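Local coordinates for protein glycoside Hydrolase (Bacteroides uniformis, PDB 5T99) that probably hydrolyses galactoside linkages during agarose breakdown, as a family 2 glycoside hydrolase that binds galacto-isofagomine, at residues I536-Q541 against Y601-Q606; G476-V481 against P545-E550; W260-P265 against G341-R346; A692-N695 against L699-E702; I293-D298 against V466-M471. All coordinates share one frame; numbering follows the deposited sequence.

Interaction 1 of 5, residues I536-Q541 against Y601-Q606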
# COMPACT_ATOMS: atom_id res chain seq x y z
N ILE A 536 12.10 -13.86 17.13
CA ILE A 536 11.12 -14.20 18.17
C ILE A 536 9.77 -14.57 17.54
O ILE A 536 9.14 -15.55 17.97
CB ILE A 536 10.95 -13.03 19.19
CG1 ILE A 536 12.22 -12.86 20.03
CG2 ILE A 536 9.74 -13.22 20.10
CD1 ILE A 536 12.49 -13.98 21.02
N GLU A 537 9.31 -13.81 16.54
CA GLU A 537 8.05 -14.16 15.87
C GLU A 537 8.17 -15.50 15.13
O GLU A 537 7.30 -16.36 15.26
CB GLU A 537 7.59 -13.06 14.91
CG GLU A 537 6.13 -13.21 14.46
CD GLU A 537 5.12 -13.10 15.58
OE1 GLU A 537 5.32 -12.29 16.52
OE2 GLU A 537 4.10 -13.82 15.51
N PHE A 538 9.27 -15.68 14.38
CA PHE A 538 9.51 -16.94 13.66
C PHE A 538 9.42 -18.13 14.60
O PHE A 538 8.77 -19.13 14.29
CB PHE A 538 10.89 -16.96 12.96
CG PHE A 538 11.11 -15.86 11.96
CD1 PHE A 538 10.04 -15.16 11.38
CD2 PHE A 538 12.39 -15.54 11.58
CE1 PHE A 538 10.26 -14.14 10.47
CE2 PHE A 538 12.63 -14.52 10.66
CZ PHE A 538 11.57 -13.82 10.11
N HIS A 539 10.08 -18.00 15.75
CA HIS A 539 10.08 -19.03 16.77
C HIS A 539 8.67 -19.38 17.22
O HIS A 539 8.28 -20.55 17.19
CB HIS A 539 10.92 -18.59 17.97
CG HIS A 539 11.05 -19.65 19.02
ND1 HIS A 539 10.46 -19.53 20.26
CD2 HIS A 539 11.65 -20.85 18.99
CE1 HIS A 539 10.73 -20.61 20.97
NE2 HIS A 539 11.44 -21.43 20.22
N PHE A 540 7.90 -18.37 17.61
CA PHE A 540 6.55 -18.62 18.14
C PHE A 540 5.53 -18.98 17.04
O PHE A 540 4.55 -19.67 17.34
CB PHE A 540 6.07 -17.46 19.04
CG PHE A 540 6.73 -17.45 20.41
CD1 PHE A 540 6.38 -18.39 21.38
CD2 PHE A 540 7.69 -16.49 20.75
CE1 PHE A 540 6.97 -18.39 22.65
CE2 PHE A 540 8.28 -16.48 22.02
CZ PHE A 540 7.92 -17.43 22.97
N GLN A 541 5.76 -18.55 15.79
CA GLN A 541 4.96 -19.04 14.65
C GLN A 541 5.16 -20.54 14.42
O GLN A 541 4.19 -21.26 14.15
CB GLN A 541 5.26 -18.29 13.34
CG GLN A 541 4.75 -16.85 13.31
CD GLN A 541 3.23 -16.70 13.12
OE1 GLN A 541 2.53 -17.58 12.61
NE2 GLN A 541 2.72 -15.53 13.53
N TYR A 601 16.70 -9.05 4.31
CA TYR A 601 17.35 -10.33 4.01
C TYR A 601 17.07 -11.37 5.08
O TYR A 601 16.98 -12.55 4.77
CB TYR A 601 18.85 -10.14 3.77
CG TYR A 601 19.07 -9.24 2.59
CD1 TYR A 601 19.00 -9.74 1.29
CD2 TYR A 601 19.30 -7.88 2.76
CE1 TYR A 601 19.17 -8.91 0.19
CE2 TYR A 601 19.49 -7.04 1.67
CZ TYR A 601 19.41 -7.56 0.39
OH TYR A 601 19.57 -6.74 -0.68
N LEU A 602 16.93 -10.94 6.33
CA LEU A 602 16.48 -11.85 7.39
C LEU A 602 15.10 -12.42 7.04
O LEU A 602 14.89 -13.63 7.10
CB LEU A 602 16.45 -11.15 8.76
CG LEU A 602 16.07 -11.99 9.98
CD1 LEU A 602 17.01 -13.17 10.17
CD2 LEU A 602 16.07 -11.12 11.23
N TYR A 603 14.17 -11.55 6.64
CA TYR A 603 12.86 -12.01 6.17
C TYR A 603 12.94 -12.86 4.90
O TYR A 603 12.32 -13.93 4.84
CB TYR A 603 11.88 -10.85 6.01
CG TYR A 603 11.32 -10.39 7.35
CD1 TYR A 603 10.34 -11.12 8.01
CD2 TYR A 603 11.78 -9.23 7.95
CE1 TYR A 603 9.83 -10.71 9.23
CE2 TYR A 603 11.27 -8.80 9.17
CZ TYR A 603 10.30 -9.54 9.81
OH TYR A 603 9.81 -9.11 11.02
N GLN A 604 13.72 -12.42 3.92
CA GLN A 604 13.93 -13.18 2.68
C GLN A 604 14.49 -14.60 2.95
O GLN A 604 14.05 -15.57 2.33
CB GLN A 604 14.84 -12.41 1.71
CG GLN A 604 14.78 -12.88 0.27
CD GLN A 604 15.74 -12.11 -0.63
OE1 GLN A 604 16.96 -12.07 -0.38
NE2 GLN A 604 15.20 -11.48 -1.69
N SER A 605 15.41 -14.71 3.92
CA SER A 605 15.96 -16.01 4.34
C SER A 605 14.91 -16.96 4.91
O SER A 605 15.06 -18.17 4.82
CB SER A 605 17.09 -15.83 5.36
OG SER A 605 16.62 -15.56 6.67
N GLN A 606 13.87 -16.40 5.54
CA GLN A 606 12.80 -17.18 6.17
C GLN A 606 11.61 -17.47 5.25
O GLN A 606 10.92 -18.46 5.44
CB GLN A 606 12.31 -16.42 7.42
CG GLN A 606 11.32 -17.15 8.32
CD GLN A 606 11.87 -18.40 8.98
OE1 GLN A 606 13.05 -18.75 8.82
NE2 GLN A 606 11.03 -19.07 9.76
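Phe538 is the one side chain of helix 536-541 that reaches helix 601-606, and three residues of the second helix receive it. The two helices run nearly parallel, with their axes 12.2 Å apart. Gln606 lies over one face of the Phe538 ring. Its CG sits almost on the ring normal, 3.6 Å from the ring centroid, in a CH-pi contact. Gln606 starts with CG anti to its backbone N (chi1 -173°) and then bends at chi2. The bend lays its amide over the ring, with the two planes only 15° apart, and brings Gln606 NE2 to 3.8 Å from Phe538 CB. Tyr603 meets the far edge of the same ring. Phe538 CZ comes 3.6 Å from Tyr603 CD1, and the ring planes stand at 88°. This is an offset edge-to-face pair, with the Phe538 edge turned to the Tyr603 face. Leu602 adds a looser apolar contact, its CG 4.3 Å from Phe538 CE2. Beyond the two helices, Tyr675 packs edge-to-face with Phe538, and Glu550 of strand 549-552 touches it as well. Both helices flank the barrel, and the Tyr603 side chain is about 12 Å from the bound galacto-isofagomine. No hydrogen bond joins the segments. The contact probably rests mainly on dispersion and ring electrostatics, with the Gln606 methylene and amide on one face of the phenylalanine and the Tyr603 face at its edge.

Interaction 2 of 5, residues G476-V481 against P545-E550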
# COMPACT_ATOMS: atom_id res chain seq x y z
N GLY A 476 4.60 -14.31 22.87
CA GLY A 476 4.68 -14.95 24.18
C GLY A 476 3.36 -15.47 24.73
O GLY A 476 3.36 -16.38 25.56
N LYS A 477 2.25 -14.90 24.27
CA LYS A 477 0.92 -15.36 24.69
C LYS A 477 0.16 -16.25 23.70
O LYS A 477 -1.00 -16.58 23.96
CB LYS A 477 0.06 -14.14 25.07
CG LYS A 477 0.68 -13.25 26.15
CD LYS A 477 0.85 -14.00 27.46
CE LYS A 477 1.22 -13.05 28.60
NZ LYS A 477 1.17 -13.78 29.90
N TYR A 478 0.79 -16.66 22.60
CA TYR A 478 0.08 -17.46 21.59
C TYR A 478 -0.41 -18.79 22.15
O TYR A 478 -1.56 -19.17 21.93
CB TYR A 478 0.95 -17.73 20.35
CG TYR A 478 1.23 -16.54 19.43
CD1 TYR A 478 0.65 -15.28 19.64
CD2 TYR A 478 2.05 -16.70 18.33
CE1 TYR A 478 0.91 -14.22 18.78
CE2 TYR A 478 2.31 -15.65 17.46
CZ TYR A 478 1.74 -14.42 17.69
OH TYR A 478 2.00 -13.38 16.84
N ALA A 479 0.45 -19.49 22.89
CA ALA A 479 0.08 -20.76 23.48
C ALA A 479 -1.07 -20.61 24.48
O ALA A 479 -2.05 -21.36 24.44
CB ALA A 479 1.28 -21.42 24.14
N GLU A 480 -0.97 -19.61 25.37
CA GLU A 480 -1.96 -19.41 26.42
C GLU A 480 -3.35 -19.04 25.87
O GLU A 480 -4.36 -19.57 26.34
CB GLU A 480 -1.49 -18.35 27.44
CG GLU A 480 -2.52 -18.00 28.50
CD GLU A 480 -2.01 -17.03 29.55
OE1 GLU A 480 -2.32 -15.83 29.45
OE2 GLU A 480 -1.32 -17.48 30.48
N VAL A 481 -3.42 -18.15 24.88
CA VAL A 481 -4.72 -17.74 24.33
C VAL A 481 -5.45 -18.89 23.64
O VAL A 481 -6.67 -18.92 23.66
CB VAL A 481 -4.61 -16.52 23.38
CG1 VAL A 481 -4.06 -16.91 22.01
CG2 VAL A 481 -5.96 -15.82 23.25
N PRO A 545 1.37 -23.69 15.10
CA PRO A 545 0.92 -23.87 13.70
C PRO A 545 -0.51 -23.41 13.36
O PRO A 545 -0.80 -23.15 12.19
CB PRO A 545 1.05 -25.38 13.46
CG PRO A 545 1.11 -26.00 14.81
CD PRO A 545 1.71 -24.98 15.73
N ARG A 546 -1.39 -23.32 14.36
CA ARG A 546 -2.75 -22.80 14.15
C ARG A 546 -2.76 -21.33 13.76
O ARG A 546 -3.67 -20.89 13.06
CB ARG A 546 -3.63 -23.04 15.39
CG ARG A 546 -3.94 -24.52 15.69
CD ARG A 546 -4.92 -24.73 16.84
NE ARG A 546 -6.11 -23.89 16.69
CZ ARG A 546 -6.75 -23.21 17.65
NH1 ARG A 546 -6.37 -23.24 18.93
NH2 ARG A 546 -7.81 -22.48 17.33
N PHE A 547 -1.77 -20.56 14.22
CA PHE A 547 -1.66 -19.16 13.84
C PHE A 547 -1.44 -19.07 12.32
O PHE A 547 -0.57 -19.75 11.77
CB PHE A 547 -0.57 -18.41 14.63
CG PHE A 547 -1.08 -17.80 15.92
CD1 PHE A 547 -1.09 -16.43 16.10
CD2 PHE A 547 -1.58 -18.62 16.94
CE1 PHE A 547 -1.59 -15.88 17.26
CE2 PHE A 547 -2.08 -18.07 18.12
CZ PHE A 547 -2.08 -16.69 18.27
N MET A 548 -2.26 -18.25 11.67
CA MET A 548 -2.33 -18.21 10.21
C MET A 548 -1.14 -17.50 9.59
O MET A 548 -0.87 -17.68 8.39
CB MET A 548 -3.61 -17.50 9.75
CG MET A 548 -4.89 -18.18 10.20
SD MET A 548 -6.33 -17.17 9.86
CE MET A 548 -7.60 -18.12 10.69
N GLY A 549 -0.46 -16.69 10.40
CA GLY A 549 0.76 -15.99 9.99
C GLY A 549 0.96 -14.68 10.74
O GLY A 549 0.39 -14.48 11.82
N GLU A 550 1.76 -13.80 10.15
CA GLU A 550 2.09 -12.52 10.75
C GLU A 550 2.02 -11.38 9.75
O GLU A 550 2.11 -11.58 8.54
CB GLU A 550 3.49 -12.58 11.35
CG GLU A 550 4.63 -12.82 10.36
CD GLU A 550 6.00 -12.69 11.02
OE1 GLU A 550 6.23 -11.67 11.70
OE2 GLU A 550 6.83 -13.61 10.85
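This is a buried aromatic stack on the outside of the TIM barrel, between the start of helix 478-484 and the turn that leads into strand 549-552. Tyr478 and Phe547 lie face to face, with centroids 3.8 Å apart and planes at 21°. Phe547 CE1 sits over the centre of the Tyr478 ring. In return, Tyr478 CG lies over the Phe547 face but nearer its rim, and Tyr478 CB follows with a CH-pi contact to the same face. Tyr478 has CG anti to its own carbonyl carbon (chi1 -71°), which turns the ring from the first turn of the helix toward Phe547. Met471 of strand 468-472 and Leu490 of strand 490-495 pack against Phe547 and Val481, so the stack fills the layer between barrel strands and the outer helix. The polar end of Tyr478 is also held: its OH is hydrogen-bonded to Glu537 OE2 of helix 534-543. This bond is likely to fix the far end of the ring while Phe547 covers one face. At the edge of the Phe547 ring, near its plane, Val481 CG1 stands 4.2 Å from Phe547 CZ.

Interaction 3 of 5, residues W260-P265 against G341-R346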
# COMPACT_ATOMS: atom_id res chain seq x y z
N TRP A 260 -7.72 -17.50 -9.99
CA TRP A 260 -6.86 -16.47 -9.38
C TRP A 260 -6.15 -17.12 -8.20
O TRP A 260 -6.80 -17.70 -7.31
CB TRP A 260 -7.67 -15.25 -8.91
CG TRP A 260 -6.86 -14.10 -8.31
CD1 TRP A 260 -6.45 -12.96 -8.96
CD2 TRP A 260 -6.41 -13.97 -6.96
NE1 TRP A 260 -5.77 -12.15 -8.10
CE2 TRP A 260 -5.71 -12.74 -6.87
CE3 TRP A 260 -6.51 -14.78 -5.81
CZ2 TRP A 260 -5.12 -12.29 -5.68
CZ3 TRP A 260 -5.92 -14.34 -4.63
CH2 TRP A 260 -5.23 -13.10 -4.57
N GLY A 261 -4.83 -17.06 -8.23
CA GLY A 261 -3.98 -17.59 -7.16
C GLY A 261 -2.71 -16.76 -7.05
O GLY A 261 -2.47 -15.89 -7.87
N GLN A 262 -1.89 -17.04 -6.03
CA GLN A 262 -0.72 -16.21 -5.72
C GLN A 262 0.37 -16.31 -6.78
O GLN A 262 0.99 -15.31 -7.11
CB GLN A 262 -0.16 -16.52 -4.31
CG GLN A 262 -1.23 -16.37 -3.24
CD GLN A 262 -0.71 -15.86 -1.91
OE1 GLN A 262 -0.13 -16.61 -1.12
NE2 GLN A 262 -0.95 -14.58 -1.63
N LYS A 263 0.59 -17.51 -7.33
CA LYS A 263 1.55 -17.69 -8.42
C LYS A 263 0.97 -17.17 -9.73
O LYS A 263 1.69 -16.54 -10.51
CB LYS A 263 1.94 -19.16 -8.59
CG LYS A 263 2.62 -19.81 -7.39
CD LYS A 263 3.92 -19.11 -7.00
CE LYS A 263 3.73 -18.20 -5.78
NZ LYS A 263 4.94 -17.39 -5.46
N ASN A 264 -0.30 -17.45 -9.98
CA ASN A 264 -0.98 -17.07 -11.23
C ASN A 264 -2.24 -16.25 -10.95
O ASN A 264 -3.35 -16.78 -10.87
CB ASN A 264 -1.23 -18.32 -12.07
CG ASN A 264 0.08 -18.95 -12.55
OD1 ASN A 264 0.74 -18.41 -13.44
ND2 ASN A 264 0.49 -20.06 -11.92
N PRO A 265 -2.05 -14.93 -10.76
CA PRO A 265 -3.12 -14.00 -10.37
C PRO A 265 -3.94 -13.53 -11.58
O PRO A 265 -3.94 -12.34 -11.95
CB PRO A 265 -2.35 -12.87 -9.71
CG PRO A 265 -1.06 -12.83 -10.47
CD PRO A 265 -0.73 -14.25 -10.77
N GLY A 341 9.54 -12.22 -0.10
CA GLY A 341 8.71 -13.39 0.22
C GLY A 341 7.33 -13.03 0.77
O GLY A 341 6.62 -13.90 1.30
N VAL A 342 6.95 -11.76 0.63
CA VAL A 342 5.65 -11.27 1.11
C VAL A 342 4.54 -11.78 0.18
O VAL A 342 4.62 -11.60 -1.04
CB VAL A 342 5.60 -9.73 1.15
CG1 VAL A 342 4.21 -9.21 1.51
CG2 VAL A 342 6.63 -9.21 2.15
N ASN A 343 3.54 -12.42 0.77
CA ASN A 343 2.34 -12.83 0.04
C ASN A 343 1.05 -12.16 0.55
O ASN A 343 -0.04 -12.47 0.09
CB ASN A 343 2.18 -14.35 0.12
CG ASN A 343 1.79 -14.83 1.51
OD1 ASN A 343 2.12 -14.18 2.49
ND2 ASN A 343 1.09 -15.96 1.59
N ALA A 344 1.18 -11.24 1.51
CA ALA A 344 0.00 -10.67 2.18
C ALA A 344 0.24 -9.26 2.70
O ALA A 344 1.35 -8.93 3.11
CB ALA A 344 -0.44 -11.58 3.30
N ILE A 345 -0.81 -8.44 2.66
CA ILE A 345 -0.74 -7.04 3.05
C ILE A 345 -1.84 -6.76 4.07
O ILE A 345 -2.98 -7.19 3.89
CB ILE A 345 -0.95 -6.08 1.85
CG1 ILE A 345 -0.06 -6.44 0.65
CG2 ILE A 345 -0.73 -4.63 2.27
CD1 ILE A 345 1.43 -6.22 0.86
N ARG A 346 -1.52 -6.02 5.13
CA ARG A 346 -2.52 -5.44 6.04
C ARG A 346 -2.54 -3.95 5.77
O ARG A 346 -1.49 -3.32 5.90
CB ARG A 346 -2.13 -5.72 7.49
CG ARG A 346 -3.03 -5.08 8.54
CD ARG A 346 -2.98 -5.81 9.88
NE ARG A 346 -3.81 -5.13 10.89
CZ ARG A 346 -3.38 -4.32 11.86
NH1 ARG A 346 -2.08 -4.07 12.07
NH2 ARG A 346 -4.27 -3.76 12.67
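The loop 260-265 passes the residues leading into strand 344-346 at some distance, with the CA atoms of Gln262 and Asn343 7.3 Å apart and no backbone-to-backbone bond between them. The Gln262 side chain bridges the gap by gripping Asn343 twice. Gln262 OE1 accepts from Asn343 ND2 at 3.0 Å, in the carbonyl plane and on a lone pair. Gln262 NE2 donates to the backbone Asn343 O at 2.9 Å, again on an in-plane lone pair. Both bonds are moderately bent. The two amide planes are 54° apart, so the groups meet at a slant. The first torsion of Asn343 (chi1 71°) carries its amide to the side of Gln262, and the second (chi2 -28°) turns ND2 to OE1. Each amide has further partners: Asn343 ND2 also donates to Arg308 O, and Gln262 NE2 to Gly364 O. An alanine at Gln262 is likely to leave Asn343 ND2 and O without this pair of partners and to loosen the loop from the barrel. The contact thus ties the loop between strands 245-255 and 268-276 to the TIM barrel by neutral, directional bonds that do not depend on charge.

Interaction 4 of 5, residues A692-N695 against L699-E702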
# COMPACT_ATOMS: atom_id res chain seq x y z
N ALA A 692 27.42 -20.09 0.76
CA ALA A 692 26.28 -20.86 1.27
C ALA A 692 26.19 -22.18 0.53
O ALA A 692 26.25 -22.21 -0.71
CB ALA A 692 24.99 -20.07 1.11
N TYR A 693 26.03 -23.27 1.29
CA TYR A 693 25.95 -24.62 0.74
C TYR A 693 24.68 -25.34 1.18
O TYR A 693 24.13 -25.06 2.25
CB TYR A 693 27.15 -25.45 1.21
CG TYR A 693 28.52 -24.84 0.99
CD1 TYR A 693 29.20 -25.03 -0.21
CD2 TYR A 693 29.14 -24.09 1.99
CE1 TYR A 693 30.46 -24.48 -0.41
CE2 TYR A 693 30.40 -23.54 1.79
CZ TYR A 693 31.05 -23.74 0.59
OH TYR A 693 32.30 -23.19 0.38
N ASN A 694 24.25 -26.31 0.38
CA ASN A 694 23.22 -27.25 0.80
C ASN A 694 23.86 -28.35 1.66
O ASN A 694 25.06 -28.28 1.94
CB ASN A 694 22.43 -27.80 -0.41
CG ASN A 694 23.26 -28.65 -1.37
OD1 ASN A 694 24.40 -29.04 -1.09
ND2 ASN A 694 22.67 -28.96 -2.52
N ASN A 695 23.08 -29.34 2.08
CA ASN A 695 23.58 -30.43 2.95
C ASN A 695 24.45 -31.50 2.27
O ASN A 695 24.97 -32.37 2.95
CB ASN A 695 22.42 -31.10 3.71
CG ASN A 695 21.48 -31.91 2.81
OD1 ASN A 695 21.62 -31.95 1.59
ND2 ASN A 695 20.51 -32.56 3.44
N LEU A 699 27.85 -25.72 -3.52
CA LEU A 699 27.72 -24.27 -3.47
C LEU A 699 26.40 -23.82 -4.13
O LEU A 699 26.13 -24.17 -5.27
CB LEU A 699 28.90 -23.61 -4.18
CG LEU A 699 28.89 -22.08 -4.26
CD1 LEU A 699 29.00 -21.47 -2.87
CD2 LEU A 699 30.01 -21.59 -5.16
N LYS A 700 25.61 -23.05 -3.39
CA LYS A 700 24.29 -22.57 -3.84
C LYS A 700 24.17 -21.04 -3.96
O LYS A 700 23.32 -20.55 -4.71
CB LYS A 700 23.21 -23.10 -2.90
CG LYS A 700 23.10 -24.62 -2.86
CD LYS A 700 21.92 -25.19 -3.63
CE LYS A 700 22.08 -25.07 -5.14
NZ LYS A 700 20.80 -25.43 -5.84
N ALA A 701 24.98 -20.29 -3.21
CA ALA A 701 25.07 -18.84 -3.34
C ALA A 701 26.33 -18.33 -2.66
O ALA A 701 26.89 -18.99 -1.78
CB ALA A 701 23.86 -18.17 -2.73
N GLU A 702 26.76 -17.14 -3.07
CA GLU A 702 27.88 -16.47 -2.39
C GLU A 702 27.86 -14.95 -2.56
O GLU A 702 27.34 -14.42 -3.54
CB GLU A 702 29.24 -17.10 -2.79
CG GLU A 702 29.96 -16.61 -4.03
CD GLU A 702 31.39 -17.18 -4.12
OE1 GLU A 702 31.57 -18.41 -3.98
OE2 GLU A 702 32.33 -16.39 -4.32
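Backbone hydrogen bonds come first in joining Ala692 to Lys700 and Ala701. Ala692 N donates to Ala701 O at 2.8 Å, nearly straight at 170°. Ala692 O accepts from Lys700 N at 2.9 Å, also nearly straight. Ala692 O takes a second, weak bond from Ala701 N at 3.4 Å. One carbonyl therefore serves two consecutive N-H groups, and the register shifts by one residue. Ala692 and Ala701 form the antiparallel hydrogen-bonded pair, while Tyr693 and Leu699 form a non-hydrogen-bonded pair.

Van der Waals packing follows on both faces of the sheet. On one, the methyl groups of Ala692 and Ala701 lie side by side in apolar contact, and Val613 touches both. On the other, the edge of the Tyr693 ring comes up to the Leu699 backbone, with Tyr693 CD1 3.6 Å from Leu699 N. Farther round the ring, Tyr693 CE1 makes an apolar contact at 4.2 Å with Leu699 CD1.

Beyond the paired residues, the aliphatic part of Lys700 packs on Asn694. Lys700 CG lies 3.8 Å from Asn694 N, and Lys700 CD 4.0 Å from Asn694 ND2. Bends in the Lys700 chain lead its amine away. The amide of Asn694 has another partner, as ND2 donates to Glu698 OE1 in the turn.

The pattern is a classic beta bulge, with Lys700 and Ala701 opposite Ala692, at the closed end of the hairpin of strands 687-693 and 699-706.

Interaction 5 of 5, residues I293-D298 against V466-M471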
# COMPACT_ATOMS: atom_id res chain seq x y z
N ILE A 293 -12.20 -18.85 -0.78
CA ILE A 293 -11.53 -18.70 0.50
C ILE A 293 -12.37 -19.34 1.58
O ILE A 293 -13.58 -19.44 1.48
CB ILE A 293 -11.21 -17.23 0.86
CG1 ILE A 293 -12.46 -16.34 0.81
CG2 ILE A 293 -10.11 -16.69 -0.06
CD1 ILE A 293 -12.33 -15.09 1.65
N CYS A 294 -11.69 -19.76 2.63
CA CYS A 294 -12.32 -20.55 3.68
C CYS A 294 -11.41 -20.45 4.90
O CYS A 294 -10.20 -20.32 4.77
CB CYS A 294 -12.45 -22.00 3.20
SG CYS A 294 -13.62 -22.97 4.15
N PHE A 295 -11.99 -20.48 6.09
CA PHE A 295 -11.20 -20.50 7.31
C PHE A 295 -11.87 -21.40 8.35
O PHE A 295 -13.10 -21.54 8.38
CB PHE A 295 -11.00 -19.07 7.85
CG PHE A 295 -12.25 -18.48 8.42
CD1 PHE A 295 -12.56 -18.62 9.77
CD2 PHE A 295 -13.16 -17.83 7.59
CE1 PHE A 295 -13.75 -18.11 10.28
CE2 PHE A 295 -14.35 -17.31 8.11
CZ PHE A 295 -14.63 -17.45 9.45
N THR A 296 -11.04 -22.01 9.18
CA THR A 296 -11.49 -22.70 10.39
C THR A 296 -10.69 -22.14 11.56
O THR A 296 -9.82 -21.28 11.38
CB THR A 296 -11.25 -24.21 10.29
OG1 THR A 296 -9.84 -24.49 10.38
CG2 THR A 296 -11.81 -24.74 8.96
N LYS A 297 -10.96 -22.65 12.75
CA LYS A 297 -10.13 -22.33 13.92
C LYS A 297 -8.63 -22.71 13.72
O LYS A 297 -7.77 -22.17 14.40
CB LYS A 297 -10.71 -23.00 15.17
CG LYS A 297 -10.59 -24.51 15.19
CD LYS A 297 -11.41 -25.15 16.30
CE LYS A 297 -11.05 -26.63 16.47
NZ LYS A 297 -9.61 -26.84 16.84
N ASP A 298 -8.35 -23.64 12.80
CA ASP A 298 -6.99 -24.17 12.57
C ASP A 298 -6.22 -23.57 11.42
O ASP A 298 -5.05 -23.91 11.23
CB ASP A 298 -7.05 -25.69 12.40
CG ASP A 298 -7.47 -26.39 13.68
OD1 ASP A 298 -7.22 -25.87 14.80
OD2 ASP A 298 -8.07 -27.48 13.57
N VAL A 466 -15.77 -10.82 16.09
CA VAL A 466 -15.29 -10.89 14.71
C VAL A 466 -15.03 -12.34 14.41
O VAL A 466 -14.97 -13.18 15.32
CB VAL A 466 -14.02 -10.03 14.45
CG1 VAL A 466 -14.37 -8.56 14.47
CG2 VAL A 466 -12.90 -10.31 15.46
N ASP A 467 -14.90 -12.64 13.12
CA ASP A 467 -14.69 -14.01 12.66
C ASP A 467 -13.28 -14.54 13.00
O ASP A 467 -13.11 -15.72 13.33
CB ASP A 467 -14.94 -14.11 11.14
CG ASP A 467 -16.39 -13.85 10.76
OD1 ASP A 467 -17.29 -14.48 11.35
OD2 ASP A 467 -16.62 -13.03 9.85
N ILE A 468 -12.27 -13.68 12.88
CA ILE A 468 -10.87 -14.07 13.08
C ILE A 468 -10.18 -13.00 13.92
O ILE A 468 -10.23 -11.81 13.58
CB ILE A 468 -10.12 -14.25 11.73
CG1 ILE A 468 -10.83 -15.28 10.82
CG2 ILE A 468 -8.69 -14.72 11.98
CD1 ILE A 468 -10.35 -15.28 9.38
N ALA A 469 -9.54 -13.43 15.01
CA ALA A 469 -8.86 -12.52 15.94
C ALA A 469 -7.38 -12.33 15.57
O ALA A 469 -6.63 -13.31 15.43
CB ALA A 469 -8.98 -13.05 17.36
N GLY A 470 -6.97 -11.07 15.41
CA GLY A 470 -5.57 -10.72 15.23
C GLY A 470 -4.94 -10.23 16.52
O GLY A 470 -5.52 -9.39 17.20
N MET A 471 -3.75 -10.73 16.85
CA MET A 471 -2.98 -10.25 18.01
C MET A 471 -1.81 -9.36 17.59
O MET A 471 -1.02 -9.73 16.71
CB MET A 471 -2.43 -11.43 18.82
CG MET A 471 -3.51 -12.34 19.36
SD MET A 471 -2.83 -13.66 20.36
CE MET A 471 -2.67 -12.83 21.93
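Phe295 reaches from strand 293-296 to Ile468 and Asp467 of the segment 466-471. At its root, Phe295 CB lies 4.1 Å from Ile468 CD1. The next atom, Phe295 CG, is closer to Ile468 CD1, at 3.8 Å. Along one side of the ring, Phe295 CD1 meets Ile468 CG1 at 3.9 Å, and Phe295 CE1 lies 3.9 Å from the backbone Asp467 O. At the tip, Phe295 CZ touches Asp467 CB at 3.8 Å. Ile468 thus spreads its CG1-CD1 arm over one ring face, with Ile468 CD1 offset toward the rim in a CH-pi contact, 22° off the normal. Chi1 of Phe295 is 71°, which sets CG between the backbone N and carbonyl carbon and swings the ring across to the barrel strand. The carboxylate of Asp467 is engaged separately, with OD2 accepting from Ser447 N. Pro446 packs on Phe295, Asp467 and Ile468 alike, and Phe300 also touches Phe295 and Ile468. A serine at Phe295 would probably leave the Ile468 methyl without its aromatic cover and open a gap beside Asp467 CB. No hydrogen bond crosses between the segments, so the short strand 293-296 meets the segment 466-471 through apolar packing.

In the fold
Interactions 2, 3 and 5 all reach the sheet that contains the barrel strands. Interactions 2 and 5 are about 12 Å apart between centres and touch through the Arg546-Asp298 salt bridge. Interaction 1 lies about 14 Å from interaction 2 between centres, and the Glu537-Tyr478 bond joins them. Their segments alternate along the chain, and those of interactions 3 and 5 do too. Interaction 3, about 18 Å from interaction 1 between centres, ties the loop 260-265 to the barrel. Interaction 4 comes last in the chain, with its centre about 38 Å from that of interaction 5. Four contacts thus lie in or against the barrel around the ligand, while interaction 4 lies in a hairpin of a separate sheet.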